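Local coordinates for protein spherulin-4 (Aspergillus clavatus, PDB 5C5G) that is a fungal cell-surface glycoside hydrolase that binds N-acetyl-D-galactosamine and probably cleaves galactosaminogalactan, whose biosynthesis requires the related Aspergillus fumigatus enzyme, at residues V169-T174 with A184-T189. Sequence-based numbering, arbitrary orientation.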
# COMPACT_ATOMS: atom_id res chain seq x y z
N VAL A 169 1.99 -7.48 -0.04
CA VAL A 169 3.32 -6.98 0.31
C VAL A 169 4.16 -8.14 0.81
O VAL A 169 4.05 -8.56 1.95
CB VAL A 169 3.24 -5.87 1.37
CG1 VAL A 169 4.62 -5.28 1.58
CG2 VAL A 169 2.24 -4.77 0.96
N VAL A 170 5.01 -8.66 -0.07
CA VAL A 170 5.81 -9.84 0.24
C VAL A 170 7.21 -9.51 0.70
O VAL A 170 7.94 -10.42 1.09
CB VAL A 170 5.88 -10.83 -0.94
CG1 VAL A 170 4.49 -11.38 -1.27
CG2 VAL A 170 6.54 -10.22 -2.17
N PHE A 171 7.59 -8.23 0.66
CA PHE A 171 8.86 -7.78 1.17
C PHE A 171 8.60 -6.43 1.83
O PHE A 171 8.05 -5.54 1.19
CB PHE A 171 9.92 -7.65 0.06
CG PHE A 171 11.26 -7.27 0.60
CD1 PHE A 171 11.58 -5.95 0.81
CD2 PHE A 171 12.16 -8.25 1.00
CE1 PHE A 171 12.79 -5.60 1.38
CE2 PHE A 171 13.38 -7.91 1.55
CZ PHE A 171 13.69 -6.60 1.74
N GLU A 172 8.99 -6.30 3.09
CA GLU A 172 8.85 -5.05 3.83
C GLU A 172 10.01 -4.99 4.81
O GLU A 172 9.91 -5.49 5.93
CB GLU A 172 7.50 -4.96 4.57
CG GLU A 172 7.29 -3.59 5.21
CD GLU A 172 6.37 -3.55 6.40
OE1 GLU A 172 5.60 -4.50 6.63
OE2 GLU A 172 6.43 -2.53 7.13
N ALA A 173 11.11 -4.39 4.40
CA ALA A 173 12.31 -4.45 5.21
C ALA A 173 13.33 -3.46 4.69
O ALA A 173 13.08 -2.72 3.75
CB ALA A 173 12.88 -5.86 5.19
N THR A 174 14.49 -3.45 5.32
CA THR A 174 15.55 -2.54 4.91
C THR A 174 16.18 -2.97 3.59
O THR A 174 16.14 -4.13 3.19
CB THR A 174 16.69 -2.50 5.94
OG1 THR A 174 17.29 -3.79 6.00
CG2 THR A 174 16.20 -2.07 7.32
N ALA A 184 15.91 -9.01 -6.14
CA ALA A 184 14.81 -9.52 -6.93
C ALA A 184 14.79 -11.04 -6.98
O ALA A 184 13.73 -11.63 -7.15
CB ALA A 184 14.86 -8.94 -8.34
N GLU A 185 15.95 -11.68 -6.81
CA GLU A 185 16.01 -13.13 -6.79
C GLU A 185 15.09 -13.76 -5.74
O GLU A 185 14.59 -14.87 -5.93
CB GLU A 185 17.43 -13.64 -6.55
CG GLU A 185 18.35 -13.52 -7.74
CD GLU A 185 19.72 -14.13 -7.49
OE1 GLU A 185 19.86 -14.93 -6.54
OE2 GLU A 185 20.67 -13.79 -8.23
N LEU A 186 14.88 -13.07 -4.63
CA LEU A 186 14.01 -13.60 -3.59
C LEU A 186 12.60 -13.84 -4.14
O LEU A 186 11.91 -14.79 -3.77
CB LEU A 186 13.97 -12.66 -2.39
CG LEU A 186 12.97 -12.99 -1.29
CD1 LEU A 186 13.30 -14.32 -0.62
CD2 LEU A 186 12.94 -11.85 -0.27
N PHE A 187 12.17 -12.97 -5.04
CA PHE A 187 10.82 -13.09 -5.60
C PHE A 187 10.69 -14.33 -6.48
O PHE A 187 9.58 -14.87 -6.62
CB PHE A 187 10.47 -11.82 -6.39
CG PHE A 187 10.21 -10.63 -5.53
CD1 PHE A 187 11.23 -10.03 -4.82
CD2 PHE A 187 8.93 -10.12 -5.41
CE1 PHE A 187 10.98 -8.93 -4.01
CE2 PHE A 187 8.68 -9.03 -4.60
CZ PHE A 187 9.70 -8.44 -3.90
N ASP A 188 11.79 -14.79 -7.05
CA ASP A 188 11.77 -15.98 -7.90
C ASP A 188 11.47 -17.25 -7.12
O ASP A 188 11.13 -18.28 -7.71
CB ASP A 188 13.10 -16.13 -8.63
CG ASP A 188 13.42 -14.96 -9.56
OD1 ASP A 188 12.48 -14.30 -10.05
OD2 ASP A 188 14.63 -14.72 -9.80
N THR A 189 11.60 -17.21 -5.79
CA THR A 189 11.33 -18.38 -4.96
C THR A 189 9.84 -18.61 -4.72
O THR A 189 9.47 -19.67 -4.22
CB THR A 189 12.02 -18.28 -3.58
OG1 THR A 189 11.38 -17.27 -2.77
CG2 THR A 189 13.49 -17.98 -3.74
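Val170 and Phe171, consecutive residues on the sixth strand of the (beta/alpha) barrel, meet Leu186 and Phe187 from the helically wound segment 184-189, and all four side chains are buried. The tightest touch is Val170 CG2 on Phe187 CE2, at 3.4 Å; the methyl approaches the ring obliquely. With CG anti to its carbonyl carbon (chi1 -72°), Phe187 extends its far rim toward the strand, and Phe187 CZ also reaches Phe171 CB at 4.0 Å. The Phe171 ring is met at its edge, where Phe171 CD2 lies 3.9 Å from Leu186 CD2, the two side chains crossing at about a right angle. Phe178 of helix 175-180 packs edge-to-face with the same Phe171 ring, while Val224 of helix 212-224 touches Phe187.

Segment 184-189 is shaped by hydrogen bonds of its own. Leu186 O accepts from both Thr189 N and Thr189 OG1, the hydroxyl lying 2.7 Å from Leu186 O and in the carbonyl plane, which ties down this turn. On the strand, the sugar-binding Glu172 hydrogen-bonds to Asn152 and Tyr238.

No hydrogen bond joins the two segments, so what they share is apolar packing: side-chain fit, without directional bonds between them, sets how 184-189 sits on the strand.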